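Putative acetyltransferase (Streptococcus mutans, PDB 3LD2) binds coenzyme A and probably acts as a GNAT-family acyltransferase, passing an acyl group from an acyl-coenzyme A donor to an acceptor. Local coordinates at residues S38-L41 and L42-E46; A86-D90 and K91-V95; R128-V131 and Q132-L135. All blocks are in the same frame, centred on the assembly; numbering follows the deposited sequence.

Contact 1 (S38-L41 and L42-E46); sequences SPML and LSDIE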
ATOM      1  N   SER A  38       9.939   5.726   9.740  1.00 17.20           N
ATOM      2  CA  SER A  38      10.792   4.796  10.443  1.00 15.36           C
ATOM      3  C   SER A  38      10.291   3.365  10.238  1.00 18.91           C
ATOM      4  O   SER A  38       9.149   3.156   9.804  1.00 17.68           O
ATOM      5  CB  SER A  38      10.786   5.154  11.926  1.00 14.82           C
ATOM      6  OG  SER A  38       9.531   4.843  12.506  1.00 18.64           O
ATOM      7  N   PRO A  39      11.154   2.372  10.536  1.00 17.18           N
ATOM      8  CA  PRO A  39      10.787   0.952  10.456  1.00 12.45           C
ATOM      9  C   PRO A  39       9.683   0.634  11.457  1.00 13.48           C
ATOM     10  O   PRO A  39       9.704   1.153  12.565  1.00 17.53           O
ATOM     11  CB  PRO A  39      12.072   0.234  10.882  1.00 11.96           C
ATOM     12  CG  PRO A  39      13.164   1.239  10.736  1.00 12.51           C
ATOM     13  CD  PRO A  39      12.572   2.584  10.886  1.00 11.50           C
HETATM   14  N   MSE A  40       8.737  -0.213  11.100  1.00 14.04           N
HETATM   15  CA  MSE A  40       7.670  -0.558  12.036  1.00 13.90           C
HETATM   16  C   MSE A  40       8.184  -1.431  13.193  1.00 16.94           C
HETATM   17  O   MSE A  40       8.941  -2.380  12.984  1.00 13.32           O
HETATM   18  CB  MSE A  40       6.518  -1.260  11.309  1.00 12.56           C
HETATM   19  CG  MSE A  40       5.321  -1.533  12.205  1.00 17.55           C
HETATM   20 SE   MSE A  40       3.926  -2.739  11.460  0.80 27.50          SE
HETATM   21  CE  MSE A  40       4.815  -4.496  11.582  1.00 14.43           C
ATOM     22  N   LEU A  41       7.756  -1.107  14.411  1.00 17.73           N
ATOM     23  CA  LEU A  41       8.119  -1.866  15.593  1.00 13.09           C
ATOM     24  C   LEU A  41       7.073  -2.894  15.926  1.00 16.44           C
ATOM     25  O   LEU A  41       5.888  -2.729  15.628  1.00 17.42           O
ATOM     26  CB  LEU A  41       8.231  -0.954  16.808  1.00 17.94           C
ATOM     27  CG  LEU A  41       9.346   0.065  16.846  1.00 17.78           C
ATOM     28  CD1 LEU A  41       9.106   0.940  18.037  1.00 16.25           C
ATOM     29  CD2 LEU A  41      10.681  -0.652  16.914  1.00 14.60           C
ATOM     30  N   LEU A  42       7.507  -3.945  16.599  1.00 15.88           N
ATOM     31  CA  LEU A  42       6.593  -4.971  17.014  1.00 17.35           C
ATOM     32  C   LEU A  42       5.559  -4.284  17.880  1.00 18.74           C
ATOM     33  O   LEU A  42       4.380  -4.609  17.829  1.00 18.25           O
ATOM     34  CB  LEU A  42       7.344  -6.014  17.825  1.00 19.43           C
ATOM     35  CG  LEU A  42       7.033  -7.465  17.501  1.00 22.97           C
ATOM     36  CD1 LEU A  42       7.669  -7.794  16.185  1.00 22.66           C
ATOM     37  CD2 LEU A  42       7.598  -8.372  18.593  1.00 26.59           C
ATOM     38  N   SER A  43       6.010  -3.315  18.674  1.00 17.93           N
ATOM     39  CA  SER A  43       5.101  -2.632  19.599  1.00 22.01           C
ATOM     40  C   SER A  43       4.155  -1.625  18.906  1.00 20.05           C
ATOM     41  O   SER A  43       3.226  -1.127  19.534  1.00 18.30           O
ATOM     42  CB  SER A  43       5.859  -1.980  20.774  1.00 14.03           C
ATOM     43  OG  SER A  43       6.704  -0.915  20.363  1.00 15.27           O
ATOM     44  N   ASP A  44       4.404  -1.342  17.625  1.00 15.63           N
ATOM     45  CA  ASP A  44       3.539  -0.469  16.823  1.00 19.49           C
ATOM     46  C   ASP A  44       2.319  -1.181  16.226  1.00 18.51           C
ATOM     47  O   ASP A  44       1.440  -0.534  15.661  1.00 19.78           O
ATOM     48  CB  ASP A  44       4.313   0.116  15.637  1.00 20.17           C
ATOM     49  CG  ASP A  44       5.194   1.268  16.013  1.00 20.56           C
ATOM     50  OD1 ASP A  44       4.940   1.910  17.059  1.00 28.41           O
ATOM     51  OD2 ASP A  44       6.133   1.547  15.239  1.00 19.60           O
ATOM     52  N   ILE A  45       2.275  -2.503  16.324  1.00 15.78           N
ATOM     53  CA  ILE A  45       1.293  -3.269  15.559  1.00 18.49           C
ATOM     54  C   ILE A  45      -0.172  -3.007  15.936  1.00 20.80           C
ATOM     55  O   ILE A  45      -1.053  -3.075  15.090  1.00 17.49           O
ATOM     56  CB  ILE A  45       1.593  -4.785  15.598  1.00 17.15           C
ATOM     57  CG1 ILE A  45       2.852  -5.095  14.774  1.00 16.93           C
ATOM     58  CG2 ILE A  45       0.388  -5.586  15.107  1.00 18.13           C
ATOM     59  CD1 ILE A  45       3.317  -6.533  14.877  1.00 14.95           C
ATOM     60  N   GLU A  46      -0.427  -2.732  17.210  1.00 26.15           N
ATOM     61  CA  GLU A  46      -1.778  -2.431  17.677  1.00 25.10           C
ATOM     62  C   GLU A  46      -2.318  -1.256  16.888  1.00 23.34           C
ATOM     63  O   GLU A  46      -3.444  -1.269  16.401  1.00 22.76           O
ATOM     64  CB  GLU A  46      -1.753  -2.027  19.151  1.00 23.69           C
ATOM     65  CG  GLU A  46      -2.755  -2.769  20.014  1.00 31.93           C
ATOM     66  CD  GLU A  46      -2.349  -4.238  20.241  1.00 49.86           C
ATOM     67  OE1 GLU A  46      -1.894  -4.903  19.270  1.00 46.37           O
ATOM     68  OE2 GLU A  46      -2.484  -4.724  21.391  1.00 47.62           O
TER
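L41 O accepts the amide of D44 where strand 35-39 gives way, through a turn, to the 3-10 segment 42-44 that leads into helix 45-55. D44 N lies 2.8 Å from L41 O, an i to i+3 bond that, with the 3-10 segment, defines the turn. The reverse bond, L41 N to D44 OD2 at 3.2 Å, is nearly straight and meets the oxygen from above the carboxylate plane. D44 CG lies anti to its own carbonyl carbon (chi1 -79°), which carries the carboxylate back to L41 and sets OD2 3.6 Å from L41 CB. OD1 makes a salt bridge to K87, and with both oxygens engaged the group's rotation is probably restrained. Selenomethionine M40 slides past D44 in the opposite direction, CG 3.9 Å from D44 CB, then bends at chi3 (74°). That bend brings M40 CE to I45 CG1 at 3.8 Å, the two side chains crossing at about a right angle. Both also pack on helix 70-77, M40 on F77 and I45 on I73. The arrangement is a carboxylate returning to the backbone amide three residues earlier, at the turn that joins the first strand to the first helix of the GNAT fold.

Contact 2 (A86-D90 and K91-V95); sequences AKIKD and KIVGV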
ATOM      1  N   ALA A  86       4.738   6.055   9.448  1.00 16.89           N
ATOM      2  CA  ALA A  86       4.950   7.487   9.651  1.00 19.88           C
ATOM      3  C   ALA A  86       4.315   7.920  10.961  1.00 17.55           C
ATOM      4  O   ALA A  86       3.215   7.497  11.302  1.00 18.92           O
ATOM      5  CB  ALA A  86       4.432   8.297   8.481  1.00 13.95           C
ATOM      6  N   LYS A  87       5.033   8.728  11.723  1.00 20.01           N
ATOM      7  CA  LYS A  87       4.540   9.141  13.034  1.00 22.93           C
ATOM      8  C   LYS A  87       4.581  10.647  13.157  1.00 24.77           C
ATOM      9  O   LYS A  87       5.457  11.321  12.581  1.00 26.14           O
ATOM     10  CB  LYS A  87       5.364   8.525  14.174  1.00 21.94           C
ATOM     11  CG  LYS A  87       5.345   7.004  14.282  1.00 25.55           C
ATOM     12  CD  LYS A  87       6.070   6.560  15.561  1.00 31.79           C
ATOM     13  CE  LYS A  87       6.585   5.127  15.489  1.00 29.38           C
ATOM     14  NZ  LYS A  87       6.447   4.370  16.782  1.00 22.79           N
ATOM     15  N   ILE A  88       3.626  11.163  13.918  1.00 28.27           N
ATOM     16  CA  ILE A  88       3.588  12.569  14.300  1.00 32.48           C
ATOM     17  C   ILE A  88       3.359  12.603  15.814  1.00 34.22           C
ATOM     18  O   ILE A  88       2.251  12.344  16.273  1.00 38.40           O
ATOM     19  CB  ILE A  88       2.468  13.321  13.550  1.00 29.56           C
ATOM     20  CG1 ILE A  88       2.762  13.347  12.058  1.00 28.34           C
ATOM     21  CG2 ILE A  88       2.367  14.756  14.026  1.00 37.27           C
ATOM     22  CD1 ILE A  88       1.784  14.183  11.253  1.00 25.51           C
ATOM     23  N   LYS A  89       4.420  12.887  16.573  1.00 37.22           N
ATOM     24  CA  LYS A  89       4.443  12.705  18.033  1.00 40.34           C
ATOM     25  C   LYS A  89       4.428  11.219  18.476  1.00 42.02           C
ATOM     26  O   LYS A  89       3.696  10.835  19.391  1.00 44.48           O
ATOM     27  CB  LYS A  89       3.315  13.492  18.715  1.00 42.07           C
ATOM     28  CG  LYS A  89       2.040  12.687  18.949  1.00 42.21           C
ATOM     29  CD  LYS A  89       0.957  13.507  19.608  1.00 51.71           C
ATOM     30  CE  LYS A  89       0.757  14.827  18.875  1.00 55.47           C
ATOM     31  NZ  LYS A  89      -0.178  15.726  19.620  1.00 57.65           N
ATOM     32  N   ASP A  90       5.257  10.387  17.855  1.00 38.73           N
ATOM     33  CA  ASP A  90       5.205   8.937  18.112  1.00 40.90           C
ATOM     34  C   ASP A  90       3.774   8.353  18.079  1.00 35.81           C
ATOM     35  O   ASP A  90       3.502   7.291  18.631  1.00 36.21           O
ATOM     36  CB  ASP A  90       5.944   8.552  19.406  1.00 41.03           C
ATOM     37  CG  ASP A  90       6.682   7.198  19.286  1.00 48.41           C
ATOM     38  OD1 ASP A  90       6.009   6.136  19.322  1.00 43.41           O
ATOM     39  OD2 ASP A  90       7.939   7.202  19.150  1.00 43.01           O
ATOM     40  N   LYS A  91       2.875   9.072  17.419  1.00 33.56           N
ATOM     41  CA  LYS A  91       1.579   8.541  17.030  1.00 30.62           C
ATOM     42  C   LYS A  91       1.664   8.125  15.553  1.00 26.23           C
ATOM     43  O   LYS A  91       2.132   8.900  14.700  1.00 23.44           O
ATOM     44  CB  LYS A  91       0.505   9.614  17.227  1.00 34.82           C
ATOM     45  CG  LYS A  91      -0.825   9.334  16.532  1.00 33.00           C
ATOM     46  CD  LYS A  91      -1.819   8.622  17.455  1.00 33.28           C
ATOM     47  CE  LYS A  91      -3.131   8.291  16.729  1.00 26.69           C
ATOM     48  NZ  LYS A  91      -4.106   7.641  17.646  1.00 23.95           N
ATOM     49  N   ILE A  92       1.239   6.900  15.253  1.00 22.80           N
ATOM     50  CA  ILE A  92       1.278   6.398  13.875  1.00 22.43           C
ATOM     51  C   ILE A  92       0.185   7.066  13.038  1.00 21.72           C
ATOM     52  O   ILE A  92      -0.974   7.038  13.438  1.00 20.83           O
ATOM     53  CB  ILE A  92       1.000   4.889  13.808  1.00 23.76           C
ATOM     54  CG1 ILE A  92       1.873   4.104  14.796  1.00 22.69           C
ATOM     55  CG2 ILE A  92       1.160   4.390  12.364  1.00 19.87           C
ATOM     56  CD1 ILE A  92       3.139   3.590  14.198  1.00 20.08           C
ATOM     57  N   VAL A  93       0.545   7.639  11.888  1.00 18.15           N
ATOM     58  CA  VAL A  93      -0.424   8.327  11.028  1.00 21.63           C
ATOM     59  C   VAL A  93      -0.389   7.844   9.580  1.00 19.88           C
ATOM     60  O   VAL A  93      -1.166   8.310   8.744  1.00 17.88           O
ATOM     61  CB  VAL A  93      -0.219   9.868  11.013  1.00 21.31           C
ATOM     62  CG1 VAL A  93      -0.660  10.476  12.331  1.00 20.01           C
ATOM     63  CG2 VAL A  93       1.230  10.231  10.650  1.00 17.23           C
ATOM     64  N   GLY A  94       0.522   6.921   9.293  1.00 16.36           N
ATOM     65  CA  GLY A  94       0.638   6.325   7.977  1.00 15.20           C
ATOM     66  C   GLY A  94       1.400   5.008   8.008  1.00 16.92           C
ATOM     67  O   GLY A  94       2.252   4.786   8.880  1.00 17.13           O
ATOM     68  N   VAL A  95       1.093   4.120   7.065  1.00 13.86           N
ATOM     69  CA  VAL A  95       1.810   2.854   6.978  1.00 14.56           C
ATOM     70  C   VAL A  95       1.931   2.335   5.539  1.00 16.02           C
ATOM     71  O   VAL A  95       0.989   2.429   4.745  1.00 15.97           O
ATOM     72  CB  VAL A  95       1.185   1.778   7.891  1.00 15.13           C
ATOM     73  CG1 VAL A  95      -0.284   1.550   7.532  1.00 11.31           C
ATOM     74  CG2 VAL A  95       1.996   0.484   7.813  1.00 12.24           C
TER
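I88 and V93 meet across a tight beta hairpin, made of strands 82-88 and 92-100, whose pairing is interrupted by a classic beta bulge. Their side chains cross at about a right angle, with I88 CG1 3.7 Å from V93 CG2. With CG1 anti to the carbonyl carbon (chi1 -72°), V93 CG2 falls between the backbone N and the carbonyl carbon and faces the neighbouring strand, 3.4 Å from A86 O. Both residues also touch E121, while V93 and A86 reach I126 of helix 126-138.

K87 and I92 form the non-hydrogen-bonded pair, with side chains on the face of the sheet away from that of A86. They cross obliquely, and aliphatic carbons make the contact: K87 CE lies 4.0 Å from I92 CD1. Beyond this apolar stem, K87 NZ bridges two carboxylates, D44 of the preceding helix entry and D90 of the turn. NZ stands 3.1 Å from D90 OD1, approaching from above the carboxylate plane, so the lysine ties the turn back to its own strand.

At the turn itself, K89 and D90 both have positive phi (69° and 47°), the left-handed conformation of a tight reversal. K89 and K91 point the same way side by side, touching through K89 CG and K91 CB. The reversal is closed by I88 N donating to K91 O at 2.8 Å.

Further along, V93 and G94 together stand opposite A86, the classic beta bulge. A86 N donates to G94 O almost linearly. A86 O then serves two amides of the other strand: a short, straight bond from V93 N at 2.7 Å and a weak one from G94 N at 3.4 Å.

Contact 3 (R128-V131 and Q132-L135); sequences RALV and QIFL. With COA (coenzyme A), chain E.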
ATOM      1  N   ARG A 128       3.243  10.668  -0.133  1.00 14.83           N
ATOM      2  CA  ARG A 128       4.371  10.909  -1.001  1.00 15.88           C
ATOM      3  C   ARG A 128       5.692  10.466  -0.343  1.00 18.39           C
ATOM      4  O   ARG A 128       6.519   9.807  -0.976  1.00 16.05           O
ATOM      5  CB  ARG A 128       4.403  12.392  -1.374  1.00 17.54           C
ATOM      6  CG  ARG A 128       5.447  12.762  -2.380  1.00 19.70           C
ATOM      7  CD  ARG A 128       5.256  14.164  -2.944  1.00 17.25           C
ATOM      8  NE  ARG A 128       6.523  14.565  -3.544  1.00 26.18           N
ATOM      9  CZ  ARG A 128       6.692  15.457  -4.522  1.00 34.27           C
ATOM     10  NH1 ARG A 128       5.646  16.094  -5.061  1.00 35.91           N
ATOM     11  NH2 ARG A 128       7.932  15.701  -4.967  1.00 29.18           N
ATOM     12  N   ALA A 129       5.864  10.817   0.930  1.00 16.16           N
ATOM     13  CA  ALA A 129       7.111  10.594   1.637  1.00 13.78           C
ATOM     14  C   ALA A 129       7.312   9.102   1.907  1.00 13.84           C
ATOM     15  O   ALA A 129       8.433   8.582   1.850  1.00 12.02           O
ATOM     16  CB  ALA A 129       7.127  11.398   2.953  1.00 12.02           C
ATOM     17  N   LEU A 130       6.225   8.413   2.208  1.00 11.27           N
ATOM     18  CA  LEU A 130       6.299   6.972   2.366  1.00 13.27           C
ATOM     19  C   LEU A 130       6.783   6.337   1.048  1.00 14.50           C
ATOM     20  O   LEU A 130       7.786   5.614   1.005  1.00 11.81           O
ATOM     21  CB  LEU A 130       4.934   6.417   2.767  1.00 11.66           C
ATOM     22  CG  LEU A 130       4.563   5.964   4.197  1.00 16.11           C
ATOM     23  CD1 LEU A 130       5.657   6.041   5.269  1.00 10.46           C
ATOM     24  CD2 LEU A 130       3.258   6.631   4.671  1.00 12.71           C
ATOM     25  N   VAL A 131       6.071   6.644  -0.033  1.00 15.95           N
ATOM     26  CA  VAL A 131       6.343   6.060  -1.340  1.00 13.84           C
ATOM     27  C   VAL A 131       7.780   6.318  -1.713  1.00 13.11           C
ATOM     28  O   VAL A 131       8.456   5.466  -2.293  1.00 12.35           O
ATOM     29  CB  VAL A 131       5.363   6.615  -2.409  1.00 13.72           C
ATOM     30  CG1 VAL A 131       5.886   6.396  -3.820  1.00 11.83           C
ATOM     31  CG2 VAL A 131       3.988   5.983  -2.218  1.00  9.85           C
ATOM     32  N   GLN A 132       8.259   7.492  -1.339  1.00 14.25           N
ATOM     33  CA  GLN A 132       9.593   7.903  -1.725  1.00 14.74           C
ATOM     34  C   GLN A 132      10.685   7.106  -1.014  1.00 16.38           C
ATOM     35  O   GLN A 132      11.694   6.747  -1.620  1.00 13.49           O
ATOM     36  CB  GLN A 132       9.785   9.377  -1.456  1.00 11.98           C
ATOM     37  CG  GLN A 132      10.287  10.114  -2.643  1.00 20.44           C
ATOM     38  CD  GLN A 132       9.285  10.096  -3.795  1.00 26.23           C
ATOM     39  OE1 GLN A 132       8.101  10.388  -3.602  1.00 28.65           O
ATOM     40  NE2 GLN A 132       9.759   9.758  -5.001  1.00 20.76           N
ATOM     41  N   ILE A 133      10.524   6.827   0.273  1.00 15.20           N
ATOM     42  CA  ILE A 133      11.593   6.060   0.862  1.00 15.07           C
ATOM     43  C   ILE A 133      11.469   4.611   0.414  1.00 14.05           C
ATOM     44  O   ILE A 133      12.476   3.974   0.095  1.00 16.80           O
ATOM     45  CB  ILE A 133      11.879   6.324   2.397  1.00 16.16           C
ATOM     46  CG1 ILE A 133      11.180   5.331   3.292  1.00 13.40           C
ATOM     47  CG2 ILE A 133      11.577   7.787   2.797  1.00  9.48           C
ATOM     48  CD1 ILE A 133       9.850   5.874   3.733  1.00 21.65           C
ATOM     49  N   PHE A 134      10.243   4.111   0.315  1.00 13.08           N
ATOM     50  CA  PHE A 134      10.028   2.786  -0.269  1.00 12.96           C
ATOM     51  C   PHE A 134      10.807   2.640  -1.581  1.00 14.56           C
ATOM     52  O   PHE A 134      11.586   1.707  -1.747  1.00 16.11           O
ATOM     53  CB  PHE A 134       8.537   2.522  -0.507  1.00 12.56           C
ATOM     54  CG  PHE A 134       8.255   1.457  -1.552  1.00 13.20           C
ATOM     55  CD1 PHE A 134       8.439   0.102  -1.267  1.00 14.69           C
ATOM     56  CD2 PHE A 134       7.782   1.810  -2.813  1.00 12.74           C
ATOM     57  CE1 PHE A 134       8.180  -0.892  -2.226  1.00 13.07           C
ATOM     58  CE2 PHE A 134       7.506   0.827  -3.783  1.00 14.27           C
ATOM     59  CZ  PHE A 134       7.706  -0.530  -3.488  1.00 13.18           C
ATOM     60  N   LEU A 135      10.595   3.560  -2.510  1.00 12.63           N
ATOM     61  CA  LEU A 135      11.216   3.456  -3.813  1.00 14.74           C
ATOM     62  C   LEU A 135      12.720   3.347  -3.685  1.00 19.74           C
ATOM     63  O   LEU A 135      13.345   2.570  -4.416  1.00 19.48           O
ATOM     64  CB  LEU A 135      10.836   4.628  -4.717  1.00 13.71           C
ATOM     65  CG  LEU A 135       9.426   4.598  -5.309  1.00 17.18           C
ATOM     66  CD1 LEU A 135       9.110   5.917  -5.985  1.00 18.00           C
ATOM     67  CD2 LEU A 135       9.243   3.436  -6.310  1.00 15.40           C
TER
HETATM   68  N1A COA E 164      -8.091  14.476  -4.434  1.00 22.17           N
HETATM   69  C2A COA E 164      -7.234  14.915  -5.560  1.00 18.18           C
HETATM   70  N3A COA E 164      -5.778  14.538  -5.562  1.00 17.21           N
HETATM   71  C4A COA E 164      -5.239  13.737  -4.473  1.00 16.18           C
HETATM   72  C5A COA E 164      -6.101  13.288  -3.370  1.00 17.44           C
HETATM   73  C6A COA E 164      -7.548  13.667  -3.341  1.00 14.94           C
HETATM   74  N6A COA E 164      -8.351  13.201  -2.222  1.00 15.24           N
HETATM   75  N7A COA E 164      -5.322  12.495  -2.405  1.00 18.31           N
HETATM   76  C8A COA E 164      -3.980  12.446  -2.932  1.00 18.08           C
HETATM   77  N9A COA E 164      -3.956  13.133  -4.250  1.00 16.39           N
HETATM   78  C1B COA E 164      -2.712  13.474  -4.711  1.00 21.51           C
HETATM   79  C2B COA E 164      -2.251  14.840  -5.182  1.00 24.84           C
HETATM   80  O2B COA E 164      -2.954  15.682  -6.044  1.00 39.82           O
HETATM   81  C3B COA E 164      -0.870  15.028  -4.730  1.00 27.48           C
HETATM   82  O3B COA E 164      -0.177  16.232  -4.840  1.00 35.89           O
HETATM   83  P3B COA E 164      -0.705  17.508  -3.884  1.00 32.97           P
HETATM   84  O7A COA E 164       0.575  18.548  -3.832  1.00 27.38           O
HETATM   85  O8A COA E 164      -2.011  18.287  -4.554  1.00 36.86           O
HETATM   86  O9A COA E 164      -1.114  17.071  -2.561  1.00 29.62           O
HETATM   87  C4B COA E 164      -0.500  13.792  -3.935  1.00 25.01           C
HETATM   88  O4B COA E 164      -1.657  12.881  -3.895  1.00 28.03           O
HETATM   89  C5B COA E 164       0.625  13.509  -3.001  1.00 24.32           C
HETATM   90  O5B COA E 164      -0.214  13.730  -1.881  1.00 21.07           O
HETATM   91  P1A COA E 164      -0.074  13.044  -0.394  1.00 16.40           P
HETATM   92  O1A COA E 164      -0.457  14.184   0.741  1.00 23.01           O
HETATM   93  O2A COA E 164       1.295  12.569  -0.245  1.00 17.88           O
HETATM   94  O3A COA E 164      -1.114  11.786  -0.266  1.00 15.37           O
HETATM   95  P2A COA E 164      -1.740  11.242   1.147  1.00 15.84           P
HETATM   96  O4A COA E 164      -3.069  12.138   1.534  1.00 23.34           O
HETATM   97  O5A COA E 164      -0.770  11.298   2.233  1.00 21.03           O
HETATM   98  O6A COA E 164      -2.261   9.702   0.908  1.00 15.99           O
HETATM   99  CBP COA E 164      -3.377   7.960  -0.125  1.00 19.10           C
HETATM  100  CCP COA E 164      -2.656   9.295  -0.375  1.00 14.82           C
HETATM  101  CDP COA E 164      -2.351   6.994   0.528  1.00 13.41           C
HETATM  102  CEP COA E 164      -3.964   7.387  -1.442  1.00 16.54           C
HETATM  103  CAP COA E 164      -4.512   8.210   0.907  1.00 15.15           C
HETATM  104  OAP COA E 164      -5.632   8.844   0.353  1.00 15.29           O
HETATM  105  C9P COA E 164      -5.006   6.874   1.444  1.00 14.94           C
HETATM  106  O9P COA E 164      -4.791   6.620   2.584  1.00 17.58           O
HETATM  107  N8P COA E 164      -6.229   6.316   0.891  1.00 15.30           N
HETATM  108  C7P COA E 164      -6.927   5.434   1.805  1.00 15.19           C
HETATM  109  C6P COA E 164      -7.061   4.019   1.231  1.00 22.30           C
HETATM  110  C5P COA E 164      -5.902   3.691   0.285  1.00 22.01           C
HETATM  111  O5P COA E 164      -4.843   3.424   0.741  1.00 27.03           O
HETATM  112  N4P COA E 164      -6.104   3.601  -1.148  1.00 22.44           N
HETATM  113  C3P COA E 164      -5.256   2.729  -1.986  1.00 29.84           C
HETATM  114  C2P COA E 164      -3.855   2.451  -1.432  1.00 21.59           C
HETATM  115  S1P COA E 164      -3.698   0.650  -1.167  1.00 50.25           S
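R128 and Q132 open a run of intrahelical contacts in the first turns of helix 126-138, the helix of the beta-alpha-beta unit between strands 110-117 and 144-150, at the coenzyme A site. Four successive i to i+4 backbone bonds establish the helix: Q132 N to R128 O, I133 N to A129 O, F134 N to L130 O and L135 N to V131 O. The third spans 3.0 Å between F134 N and L130 O.

V131 and L135 lie side by side and point the same way, joined by V131 CG1 and L135 CD1 at 3.9 Å. I133, three residues on from L130, bends so that its CD1 lies 3.4 Å from L130 O. With CG anti to the backbone N (chi1 158°), the F134 ring is carried to where its edge faces V131 O, which lies in the ring plane 3.8 Å from F134 CD2. The same ring meets Y98 edge-to-face and F113 at an intermediate tilt, so this side of the helix packs on the sheet. L130 adds contacts to I115 and L96.

At the other end, R128 N donates to the phosphate oxygen O2A of coenzyme A at 2.7 Å, and R128 CB lies 3.3 Å from the same oxygen. R123, G125 and G127 also give backbone amides to the cofactor, in the R-x-x-G-x-G loop of GNAT enzymes. Because these amides surround the helix start, its positive dipole end probably helps stabilise the pyrophosphate's negative charge; much of the grip on the cofactor comes from backbone N-H groups, with K162 NZ adding a side-chain donor.

The three contacts come in series along the chain. Contacts 1 and 2 reach the same mixed sheet, their centres 10 Å apart: contact 1 at the end of the outermost strand 35-39, contact 2 on the next two strands, 82-88 and 92-100. The D44-K87 salt bridge (D44 OD1 to K87 NZ, 2.9 Å) and packing of I92 on D44 join them directly. Contact 3 lies in helix 126-138, which packs against the sheet, its centre 15 Å from that of contact 2 and 18 Å from that of contact 1. L130 touches A86 and G94 of contact 2, whereas contacts 1 and 3 do not meet. Contact 2 thus connects the strand-to-helix turn with the helix whose N-terminus holds coenzyme A.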